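Spindle assembly checkpoint serine/threonine-protein kinase BUB1 (Saccharomyces cerevisiae, PDB 3ESL) phosphorylates serine and threonine residues, including those of BUB3, and acts in the spindle assembly checkpoint that delays anaphase until chromosomes are bioriented. Local coordinates at residues E61-L64 with I65-D69; W83-Y86 with I87-L91; F95-S98 with E99-F102; F102-M105 with F106-I110; E119-S122 with K123-N127. One frame throughout, in Å; residues are numbered along the deposited sequence.

Contact 1: residues E61-L64 with I65-D69; sequences ERCL and IYIQD
With SG of C63 swung anti to the backbone N (chi1 175°) and CG1 of I67 set beside its own N (chi1 -57°), the two side chains meet one turn apart on the helix. C63 SG lies 4.3 Å from I67 CG1, a loose apolar touch. The same I67 CG1 also leans on the backbone, 3.3 Å from C63 O, the same oxygen that accepts the I67 amide. I65 does likewise: its CG1 lies 3.3 Å from E61 O while its N donates to that oxygen. The main chain carries the regular i to i+4 ladder: I65 N to E61 O, Y66 N to R62 O at 2.8 Å, and I67 N to C63 O. The next bond, Q68 N to L64 O, is weak, with an N-H...O angle of 129°. Here CB of Q68 sits 3.0 Å from L64 O. At the polar ends, E61 OE2 is hydrogen-bonded to the hydroxyl of Y86 and, in the conformer given, R62 forms a salt bridge with E16. This is the C-terminal end of helix 49-67 in the all-helical, TPR-like N-terminal domain. C63 and L64 pack on I82 of helix 77-90, C63 also meets L30 and F33 of helix 29-47, and I65 rests on I195 and F198 of helix 193-200.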
# COMPACT_ATOMS: atom_id res chain seq x y z
N GLU A 61 3.59 -8.60 -5.56
CA GLU A 61 4.28 -9.15 -4.39
C GLU A 61 5.80 -9.15 -4.61
O GLU A 61 6.56 -8.76 -3.71
CB GLU A 61 3.77 -10.56 -4.08
CG GLU A 61 2.35 -10.55 -3.59
CD GLU A 61 1.86 -11.93 -3.19
OE1 GLU A 61 2.65 -12.89 -3.30
OE2 GLU A 61 0.69 -12.02 -2.77
N ARG A 62 6.23 -9.57 -5.79
CA ARG A 62 7.65 -9.53 -6.15
C ARG A 62 8.21 -8.12 -6.03
O ARG A 62 9.29 -7.91 -5.47
CB ARG A 62 7.88 -10.06 -7.57
CG ARG A 62 7.87 -11.58 -7.67
CD ARG A 62 7.91 -12.02 -9.13
NE ARG A 62 9.27 -12.02 -9.67
CZ ARG A 62 9.58 -12.40 -10.91
NH1 ARG A 62 8.62 -12.79 -11.73
NH2 ARG A 62 10.84 -12.39 -11.33
N CYS A 63 7.46 -7.15 -6.55
CA CYS A 63 7.87 -5.74 -6.49
C CYS A 63 8.06 -5.30 -5.03
O CYS A 63 9.11 -4.76 -4.66
CB CYS A 63 6.81 -4.87 -7.16
SG CYS A 63 7.15 -3.11 -6.99
N LEU A 64 7.05 -5.54 -4.21
CA LEU A 64 7.10 -5.09 -2.81
C LEU A 64 8.29 -5.70 -2.08
O LEU A 64 9.04 -5.00 -1.38
CB LEU A 64 5.79 -5.40 -2.10
CG LEU A 64 4.57 -4.67 -2.67
CD1 LEU A 64 3.29 -5.04 -1.90
CD2 LEU A 64 4.79 -3.14 -2.68
N ILE A 65 8.50 -6.99 -2.30
CA ILE A 65 9.58 -7.74 -1.65
C ILE A 65 10.95 -7.28 -2.14
O ILE A 65 11.87 -7.09 -1.33
CB ILE A 65 9.39 -9.27 -1.86
CG1 ILE A 65 8.18 -9.76 -1.06
CG2 ILE A 65 10.68 -10.06 -1.48
CD1 ILE A 65 8.28 -9.56 0.44
N TYR A 66 11.09 -7.07 -3.44
CA TYR A 66 12.37 -6.65 -4.00
C TYR A 66 12.79 -5.25 -3.55
O TYR A 66 13.95 -5.00 -3.22
CB TYR A 66 12.33 -6.71 -5.52
CG TYR A 66 13.68 -6.57 -6.18
CD1 TYR A 66 14.49 -7.69 -6.38
CD2 TYR A 66 14.15 -5.33 -6.61
CE1 TYR A 66 15.73 -7.57 -6.99
CE2 TYR A 66 15.39 -5.20 -7.21
CZ TYR A 66 16.17 -6.33 -7.40
OH TYR A 66 17.40 -6.20 -8.02
N ILE A 67 11.82 -4.33 -3.54
CA ILE A 67 12.11 -2.93 -3.31
C ILE A 67 12.12 -2.56 -1.80
O ILE A 67 12.78 -1.58 -1.41
CB ILE A 67 11.12 -2.03 -4.12
CG1 ILE A 67 11.19 -2.35 -5.64
CG2 ILE A 67 11.33 -0.53 -3.81
CD1 ILE A 67 12.46 -1.87 -6.38
N GLN A 68 11.44 -3.35 -0.97
CA GLN A 68 11.18 -2.97 0.44
C GLN A 68 12.40 -2.64 1.31
O GLN A 68 12.31 -1.80 2.21
CB GLN A 68 10.32 -4.01 1.17
CG GLN A 68 11.01 -5.38 1.36
CD GLN A 68 10.24 -6.34 2.26
OE1 GLN A 68 10.59 -7.52 2.38
NE2 GLN A 68 9.18 -5.84 2.89
N ASP A 69 13.51 -3.32 1.08
CA ASP A 69 14.67 -3.11 1.96
C ASP A 69 15.64 -2.06 1.41
O ASP A 69 16.63 -1.71 2.07
CB ASP A 69 15.38 -4.44 2.29
CG ASP A 69 14.61 -5.30 3.30
OD1 ASP A 69 14.04 -4.75 4.27
OD2 ASP A 69 14.59 -6.53 3.13

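Contact 2: residues W83-Y86 with I87-L91; sequences WIWY and INLFL
Four i to i+4 bonds run from W83-Y86 into I87-L91, the straightest being I87 N to W83 O at 168°, and L91 is the first residue to leave helical geometry. This is the C-terminal end of helix 77-90 in the TPR-like array of BUB1. Y86 is the hub of the side chains. Its CG stands anti to the backbone N (chi1 -172°), which carries the ring along the helix to F90 and L91. F90 CB lies over one face as a CH-pi contact, 4.2 Å from the ring centroid, while the two rings are inclined at 46°, and F90 CD2 comes within 3.6 Å of Y86 CD1. From L91, CG reaches Y86 CE2 at 3.9 Å. The phenol oxygen also has a hydrogen bond with R57 of helix 49-67, and F194 stacks on the ring. An alanine here would take away the ring and its hydroxyl, which would probably leave a gap beside F90 and L91 and deprive E61 of a hydrogen-bond partner. In the conformer given, I84 CG2 lies alongside the amide of N88, 3.6 Å from ND2. L89 CG meets the indole of W85 at its edge, in the ring plane, 3.9 Å from CE3.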
# COMPACT_ATOMS: atom_id res chain seq x y z
N TRP A 83 1.84 -0.44 -2.64
CA TRP A 83 1.34 -1.00 -1.38
C TRP A 83 -0.16 -0.78 -1.26
O TRP A 83 -0.89 -1.72 -0.95
CB TRP A 83 2.02 -0.38 -0.16
CG TRP A 83 3.43 -0.83 0.03
CD1 TRP A 83 4.54 -0.21 -0.44
CD2 TRP A 83 3.88 -1.99 0.74
NE1 TRP A 83 5.67 -0.91 -0.07
CE2 TRP A 83 5.29 -2.00 0.66
CE3 TRP A 83 3.22 -3.01 1.44
CZ2 TRP A 83 6.07 -3.00 1.25
CZ3 TRP A 83 4.00 -4.02 2.04
CH2 TRP A 83 5.41 -4.00 1.93
N ILE A 84 -0.62 0.44 -1.51
CA ILE A 84 -2.05 0.74 -1.34
C ILE A 84 -2.92 0.04 -2.40
O ILE A 84 -4.02 -0.42 -2.09
CB ILE A 84 -2.30 2.27 -1.23
CG1 ILE A 84 -1.55 2.82 -0.02
CG2 ILE A 84 -3.81 2.58 -1.11
CD1 ILE A 84 -1.44 4.32 0.02
N TRP A 85 -2.41 -0.08 -3.63
CA TRP A 85 -3.11 -0.85 -4.67
C TRP A 85 -3.22 -2.31 -4.26
O TRP A 85 -4.26 -2.93 -4.42
CB TRP A 85 -2.44 -0.71 -6.03
CG TRP A 85 -2.97 0.48 -6.80
CD1 TRP A 85 -2.34 1.66 -7.03
CD2 TRP A 85 -4.26 0.58 -7.44
NE1 TRP A 85 -3.15 2.50 -7.77
CE2 TRP A 85 -4.33 1.86 -8.03
CE3 TRP A 85 -5.36 -0.29 -7.57
CZ2 TRP A 85 -5.46 2.30 -8.75
CZ3 TRP A 85 -6.48 0.14 -8.28
CH2 TRP A 85 -6.52 1.42 -8.86
N TYR A 86 -2.13 -2.83 -3.69
CA TYR A 86 -2.14 -4.22 -3.24
C TYR A 86 -3.21 -4.46 -2.18
O TYR A 86 -4.00 -5.41 -2.28
CB TYR A 86 -0.77 -4.69 -2.73
CG TYR A 86 -0.77 -6.18 -2.46
CD1 TYR A 86 -0.43 -7.08 -3.47
CD2 TYR A 86 -1.18 -6.69 -1.24
CE1 TYR A 86 -0.47 -8.45 -3.26
CE2 TYR A 86 -1.23 -8.07 -1.02
CZ TYR A 86 -0.86 -8.93 -2.02
OH TYR A 86 -0.90 -10.27 -1.79
N ILE A 87 -3.22 -3.62 -1.16
CA ILE A 87 -4.19 -3.74 -0.08
C ILE A 87 -5.61 -3.67 -0.64
O ILE A 87 -6.45 -4.50 -0.30
CB ILE A 87 -3.95 -2.65 0.99
CG1 ILE A 87 -2.59 -2.87 1.69
CG2 ILE A 87 -5.09 -2.61 2.03
CD1 ILE A 87 -2.07 -1.61 2.39
N ASN A 88 -5.86 -2.70 -1.52
CA ASN A 88 -7.21 -2.48 -2.06
C ASN A 88 -7.69 -3.60 -2.99
O ASN A 88 -8.87 -3.97 -2.96
CB ASN A 88 -7.28 -1.14 -2.82
CG ASN A 88 -7.13 0.07 -1.91
OD1 ASN A 88 -7.33 0.01 -0.70
ND2 ASN A 88 -6.78 1.21 -2.51
N LEU A 89 -6.80 -4.12 -3.82
CA LEU A 89 -7.14 -5.16 -4.78
C LEU A 89 -7.27 -6.55 -4.15
O LEU A 89 -8.16 -7.32 -4.51
CB LEU A 89 -6.11 -5.23 -5.90
CG LEU A 89 -6.07 -4.05 -6.87
CD1 LEU A 89 -4.87 -4.24 -7.77
CD2 LEU A 89 -7.36 -3.96 -7.69
N PHE A 90 -6.38 -6.84 -3.20
CA PHE A 90 -6.21 -8.22 -2.74
C PHE A 90 -6.55 -8.49 -1.27
O PHE A 90 -6.82 -9.64 -0.90
CB PHE A 90 -4.80 -8.72 -3.09
CG PHE A 90 -4.52 -8.72 -4.56
CD1 PHE A 90 -5.22 -9.56 -5.42
CD2 PHE A 90 -3.58 -7.85 -5.10
CE1 PHE A 90 -4.98 -9.55 -6.80
CE2 PHE A 90 -3.33 -7.84 -6.47
CZ PHE A 90 -4.03 -8.69 -7.32
N LEU A 91 -6.58 -7.45 -0.45
CA LEU A 91 -6.84 -7.62 0.98
C LEU A 91 -8.13 -6.96 1.47
O LEU A 91 -8.36 -6.86 2.68
CB LEU A 91 -5.64 -7.12 1.79
CG LEU A 91 -4.27 -7.73 1.47
CD1 LEU A 91 -3.17 -7.12 2.35
CD2 LEU A 91 -4.32 -9.25 1.60

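Contact 3: residues F95-S98 with E99-F102; sequences FHES and ENTF
The opening turns of helix 95-108, part of the helical Mad3/BUB1 homology region, bring F95 against E99 and join H96 to E99 and N100 through a water. A chi1 of 169° carries the F95 ring toward the next turn, where it lies at a slant to the extended E99 chain: E99 CB sits over one face in a CH-pi contact, 4.2 Å from the centroid, and the carboxylate carbon CD is 3.6 Å from F95 CZ. Ring and carboxylate planes are 53° apart. The water lies in the plane of the H96 ring at its edge, 3.1 Å from ND1, and is bonded to E99 OE1 at 2.7 Å and to N100 OD1 at 2.9 Å. Further along, E97 O is gripped twice by T101, whose N and OG1 arrive from opposite faces of the carbonyl plane, OG1 at 2.8 Å; the hydroxyl thus spends its proton on the helix itself. The E97 carboxylate looks elsewhere for its bond, OE1 accepting from F193 N. Backbone bonds run E99 N to F95 O, N100 N to H96 O and F102 N to S98 O. The other carboxylate oxygen of E99 makes a salt bridge with R185. S98 and T101 pack on I87 of helix 77-90, while E99 and F102 rest on L124 of helix 115-127.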
# COMPACT_ATOMS: atom_id res chain seq x y z
N PHE A 95 -9.67 -7.20 7.15
CA PHE A 95 -9.21 -6.05 7.93
C PHE A 95 -7.85 -6.30 8.59
O PHE A 95 -6.97 -5.46 8.54
CB PHE A 95 -10.21 -5.62 9.01
CG PHE A 95 -9.64 -4.62 9.98
CD1 PHE A 95 -9.58 -3.27 9.65
CD2 PHE A 95 -9.10 -5.04 11.20
CE1 PHE A 95 -9.02 -2.34 10.53
CE2 PHE A 95 -8.55 -4.12 12.09
CZ PHE A 95 -8.51 -2.77 11.75
N HIS A 96 -7.71 -7.47 9.22
CA HIS A 96 -6.48 -7.72 9.97
C HIS A 96 -5.24 -7.74 9.10
O HIS A 96 -4.21 -7.19 9.48
CB HIS A 96 -6.60 -8.97 10.84
CG HIS A 96 -7.46 -8.75 12.04
ND1 HIS A 96 -7.08 -7.93 13.09
CD2 HIS A 96 -8.69 -9.22 12.36
CE1 HIS A 96 -8.04 -7.91 14.00
NE2 HIS A 96 -9.02 -8.69 13.58
N GLU A 97 -5.34 -8.37 7.94
CA GLU A 97 -4.20 -8.40 7.02
C GLU A 97 -3.97 -7.03 6.41
O GLU A 97 -2.82 -6.63 6.24
CB GLU A 97 -4.38 -9.48 5.95
CG GLU A 97 -4.15 -10.88 6.53
CD GLU A 97 -2.78 -11.00 7.19
OE1 GLU A 97 -1.77 -10.79 6.48
OE2 GLU A 97 -2.71 -11.30 8.41
N SER A 98 -5.05 -6.30 6.11
CA SER A 98 -4.90 -4.89 5.66
C SER A 98 -4.19 -4.04 6.71
O SER A 98 -3.19 -3.36 6.40
CB SER A 98 -6.26 -4.25 5.31
OG SER A 98 -6.81 -4.85 4.14
N GLU A 99 -4.68 -4.07 7.95
CA GLU A 99 -4.08 -3.29 9.02
C GLU A 99 -2.63 -3.74 9.27
O GLU A 99 -1.75 -2.91 9.47
CB GLU A 99 -4.90 -3.38 10.31
CG GLU A 99 -4.36 -2.44 11.36
CD GLU A 99 -5.03 -2.56 12.71
OE1 GLU A 99 -5.19 -3.69 13.21
OE2 GLU A 99 -5.39 -1.50 13.27
N ASN A 100 -2.39 -5.05 9.23
CA ASN A 100 -1.04 -5.56 9.44
C ASN A 100 -0.06 -5.09 8.36
O ASN A 100 1.12 -4.88 8.64
CB ASN A 100 -1.03 -7.08 9.52
CG ASN A 100 -1.61 -7.58 10.83
OD1 ASN A 100 -1.84 -6.81 11.77
ND2 ASN A 100 -1.84 -8.89 10.90
N THR A 101 -0.57 -4.93 7.15
CA THR A 101 0.25 -4.40 6.06
C THR A 101 0.62 -2.94 6.36
O THR A 101 1.79 -2.58 6.27
CB THR A 101 -0.43 -4.57 4.68
OG1 THR A 101 -0.75 -5.95 4.49
CG2 THR A 101 0.51 -4.13 3.55
N PHE A 102 -0.36 -2.12 6.75
CA PHE A 102 -0.05 -0.73 7.10
C PHE A 102 0.94 -0.65 8.28
O PHE A 102 1.84 0.18 8.29
CB PHE A 102 -1.30 0.06 7.45
CG PHE A 102 -2.08 0.53 6.25
CD1 PHE A 102 -1.60 1.57 5.45
CD2 PHE A 102 -3.34 -0.01 5.97
CE1 PHE A 102 -2.35 2.03 4.35
CE2 PHE A 102 -4.09 0.43 4.88
CZ PHE A 102 -3.59 1.47 4.07
O HOH W 1 -4.48 -6.29 12.81

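Contact 4: residues F102-M105 with F106-I110; sequences FKYM and FNKGI
K108 CD approaches the Y104 ring obliquely, 3.6 Å from both CZ and CE2. The two side chains run side by side and point the same way. Y104 owes this to a chi1 of 177°, which sends its ring down the helix toward the next turn, and the lysine chain bends at its last two torsions, where CE passes 4.1 Å from Y104 OH. Of the other rings, F102 stacks on F121 of helix 115-127. An alanine in place of Y104 would strip the lysine of the ring it lies along, and K108 would probably be freer to turn away from D69, its salt-bridge partner.

Regular bonds F106 N to F102 O and N107 N to K103 O lead into the end of helix 95-108. There K108 N reaches Y104 O at 3.0 Å and, weakly, M105 O. G109 has a positive phi of 71° and closes a Schellman motif: I110 N donates to M105 O at 2.9 Å, and G109 N to F106 O. The reversal turns I110 back so that its CB lies 4.1 Å from M105 CB, an apolar touch across the helix end. M105 and I110 both pack on W83 of helix 77-90. The ring beside its methylenes and the carboxylate at its end are likely to hold the K108 chain in place, while M105 O, taken by I110 N and weakly by K108 N, is satisfied past the end of the regular ladder.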
# COMPACT_ATOMS: atom_id res chain seq x y z
N PHE A 102 -0.36 -2.12 6.75
CA PHE A 102 -0.05 -0.73 7.10
C PHE A 102 0.94 -0.65 8.28
O PHE A 102 1.84 0.18 8.29
CB PHE A 102 -1.30 0.06 7.45
CG PHE A 102 -2.08 0.53 6.25
CD1 PHE A 102 -1.60 1.57 5.45
CD2 PHE A 102 -3.34 -0.01 5.97
CE1 PHE A 102 -2.35 2.03 4.35
CE2 PHE A 102 -4.09 0.43 4.88
CZ PHE A 102 -3.59 1.47 4.07
N LYS A 103 0.74 -1.51 9.28
CA LYS A 103 1.63 -1.58 10.44
C LYS A 103 3.07 -1.97 10.09
O LYS A 103 4.03 -1.44 10.66
CB LYS A 103 1.05 -2.55 11.48
CG LYS A 103 -0.18 -1.99 12.17
CD LYS A 103 -0.89 -3.07 12.97
CE LYS A 103 0.05 -3.66 14.01
NZ LYS A 103 -0.68 -4.24 15.18
N TYR A 104 3.20 -2.91 9.15
CA TYR A 104 4.50 -3.36 8.67
C TYR A 104 5.23 -2.23 7.94
O TYR A 104 6.41 -1.95 8.20
CB TYR A 104 4.29 -4.54 7.74
CG TYR A 104 5.52 -5.11 7.09
CD1 TYR A 104 6.32 -6.04 7.75
CD2 TYR A 104 5.87 -4.74 5.78
CE1 TYR A 104 7.45 -6.59 7.13
CE2 TYR A 104 6.99 -5.29 5.15
CZ TYR A 104 7.77 -6.21 5.84
OH TYR A 104 8.87 -6.76 5.23
N MET A 105 4.52 -1.58 7.02
CA MET A 105 5.03 -0.36 6.39
C MET A 105 5.47 0.70 7.42
O MET A 105 6.57 1.25 7.32
CB MET A 105 3.94 0.22 5.49
CG MET A 105 3.56 -0.69 4.32
SD MET A 105 1.96 -0.17 3.63
CE MET A 105 2.45 1.36 2.84
N PHE A 106 4.63 0.96 8.42
CA PHE A 106 4.93 1.96 9.45
C PHE A 106 6.25 1.60 10.16
O PHE A 106 7.14 2.44 10.31
CB PHE A 106 3.78 2.07 10.45
CG PHE A 106 3.94 3.21 11.43
CD1 PHE A 106 3.56 4.50 11.07
CD2 PHE A 106 4.48 2.99 12.69
CE1 PHE A 106 3.71 5.57 11.97
CE2 PHE A 106 4.63 4.04 13.60
CZ PHE A 106 4.25 5.34 13.23
N ASN A 107 6.38 0.33 10.53
CA ASN A 107 7.59 -0.17 11.20
C ASN A 107 8.86 -0.01 10.36
O ASN A 107 9.94 0.24 10.91
CB ASN A 107 7.40 -1.65 11.56
CG ASN A 107 8.58 -2.21 12.37
OD1 ASN A 107 9.33 -3.06 11.90
ND2 ASN A 107 8.73 -1.72 13.59
N LYS A 108 8.73 -0.17 9.05
CA LYS A 108 9.86 -0.03 8.13
C LYS A 108 10.10 1.40 7.63
O LYS A 108 11.05 1.66 6.89
CB LYS A 108 9.69 -0.98 6.94
CG LYS A 108 9.82 -2.46 7.31
CD LYS A 108 9.86 -3.35 6.08
CE LYS A 108 11.26 -3.49 5.50
NZ LYS A 108 12.09 -4.48 6.24
N GLY A 109 9.24 2.33 8.04
CA GLY A 109 9.31 3.71 7.57
C GLY A 109 8.91 3.89 6.11
O GLY A 109 9.28 4.89 5.47
N ILE A 110 8.13 2.95 5.59
CA ILE A 110 7.61 3.06 4.23
C ILE A 110 6.37 3.96 4.22
O ILE A 110 5.33 3.62 4.79
CB ILE A 110 7.32 1.66 3.61
CG1 ILE A 110 8.64 0.87 3.48
CG2 ILE A 110 6.66 1.78 2.21
CD1 ILE A 110 8.43 -0.61 3.28

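Contact 5: residues E119-S122 with K123-N127; sequences EEFS and KLLEN
Apolar packing comes first: F121 and L125, one turn apart, meet at an angle, with F121 CE1 4.1 Å from L125 CG. With its chi1 at -165°, F121 sends its ring along the helix toward the leucine; the approach to the ring is oblique. Charged groups come next. E120 and K123 lie side by side, OE1 3.4 Å from CE, but the ammonium nitrogen NZ is 4.5 Å from OE1, too far for a salt bridge, so any attraction is probably modest. All this sits on helix 115-127 of the TPR-like N-terminal domain, where both F121 and L125 reach L137 of helix 131-143. Water-mediated bonding links the next pair: one water donates to S122 OG at 2.9 Å and to E126 OE1 at 2.8 Å. S122 OG is also hydrogen-bonded to the carbonyl of A134, and E126 forms a salt bridge with R162 through its other oxygen. Backbone bonds run K123 N to E119 O, L124 N to E120 O and L125 N to F121 O, and then E126 N to S122 O, short at 2.7 Å and nearly in line with the carbonyl.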
# COMPACT_ATOMS: atom_id res chain seq x y z
N GLU A 119 -3.63 9.16 5.18
CA GLU A 119 -5.01 9.24 4.66
C GLU A 119 -5.65 7.87 4.45
O GLU A 119 -6.78 7.61 4.88
CB GLU A 119 -5.06 10.06 3.36
CG GLU A 119 -4.72 11.53 3.58
CD GLU A 119 -4.51 12.31 2.29
OE1 GLU A 119 -4.03 11.72 1.29
OE2 GLU A 119 -4.82 13.53 2.27
N GLU A 120 -4.91 6.98 3.79
CA GLU A 120 -5.40 5.64 3.51
C GLU A 120 -5.52 4.76 4.76
O GLU A 120 -6.51 4.04 4.91
CB GLU A 120 -4.53 4.97 2.43
CG GLU A 120 -4.64 5.66 1.06
CD GLU A 120 -6.01 5.51 0.40
OE1 GLU A 120 -6.68 4.48 0.61
OE2 GLU A 120 -6.42 6.44 -0.33
N PHE A 121 -4.51 4.82 5.63
CA PHE A 121 -4.51 4.05 6.87
C PHE A 121 -5.68 4.54 7.74
O PHE A 121 -6.46 3.74 8.28
CB PHE A 121 -3.16 4.23 7.56
CG PHE A 121 -2.87 3.22 8.67
CD1 PHE A 121 -3.82 2.29 9.08
CD2 PHE A 121 -1.64 3.26 9.32
CE1 PHE A 121 -3.54 1.38 10.12
CE2 PHE A 121 -1.36 2.36 10.37
CZ PHE A 121 -2.30 1.43 10.76
N SER A 122 -5.84 5.85 7.83
CA SER A 122 -6.98 6.42 8.58
C SER A 122 -8.31 5.94 8.02
O SER A 122 -9.23 5.60 8.79
CB SER A 122 -6.91 7.95 8.60
OG SER A 122 -8.07 8.49 9.25
N LYS A 123 -8.44 5.93 6.68
CA LYS A 123 -9.66 5.46 6.02
C LYS A 123 -9.95 4.01 6.42
O LYS A 123 -11.11 3.66 6.70
CB LYS A 123 -9.56 5.60 4.50
CG LYS A 123 -10.83 5.20 3.75
CD LYS A 123 -10.66 5.29 2.22
CE LYS A 123 -9.91 4.09 1.64
NZ LYS A 123 -10.71 2.82 1.67
N LEU A 124 -8.92 3.16 6.46
CA LEU A 124 -9.12 1.77 6.87
C LEU A 124 -9.71 1.71 8.29
O LEU A 124 -10.70 0.99 8.53
CB LEU A 124 -7.81 0.97 6.79
CG LEU A 124 -7.91 -0.50 7.20
CD1 LEU A 124 -8.52 -1.34 6.11
CD2 LEU A 124 -6.54 -1.05 7.59
N LEU A 125 -9.11 2.45 9.22
CA LEU A 125 -9.55 2.45 10.60
C LEU A 125 -10.95 3.05 10.70
O LEU A 125 -11.78 2.55 11.46
CB LEU A 125 -8.59 3.23 11.49
CG LEU A 125 -7.18 2.66 11.64
CD1 LEU A 125 -6.38 3.49 12.64
CD2 LEU A 125 -7.23 1.18 12.05
N GLU A 126 -11.20 4.11 9.93
CA GLU A 126 -12.53 4.74 9.92
C GLU A 126 -13.63 3.75 9.52
O GLU A 126 -14.65 3.62 10.22
CB GLU A 126 -12.54 5.98 9.01
CG GLU A 126 -13.96 6.49 8.71
CD GLU A 126 -14.01 7.73 7.84
OE1 GLU A 126 -12.97 8.12 7.24
OE2 GLU A 126 -15.10 8.34 7.76
N ASN A 127 -13.42 3.07 8.40
CA ASN A 127 -14.36 2.06 7.90
C ASN A 127 -14.56 0.91 8.90
O ASN A 127 -15.66 0.35 8.99
CB ASN A 127 -13.94 1.53 6.53
CG ASN A 127 -14.02 2.59 5.44
OD1 ASN A 127 -14.80 3.54 5.53
ND2 ASN A 127 -13.23 2.41 4.39
O HOH W 2 -10.31 8.91 7.52

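The five contacts follow one another along four successive helices: contact 1 on helix 49-67, contact 2 on 77-90, contacts 3 and 4 on 95-108 with F102 in common, and contact 5 on 115-127. Neighbours touch: centres of contacts 2 and 3 are about 10 Å apart, those of 3 and 5 about 11 Å, while contacts 1 and 5 lie about 23 Å apart on opposite sides of the chain's centre. Contacts 1 and 4 also meet, their centres about 13 Å apart. Touching in this way, with W83 of contact 2 packed against contacts 1, 3 and 4, they join consecutive helices into one continuous TPR-like N-terminal domain of this checkpoint protein, separate from its kinase domain.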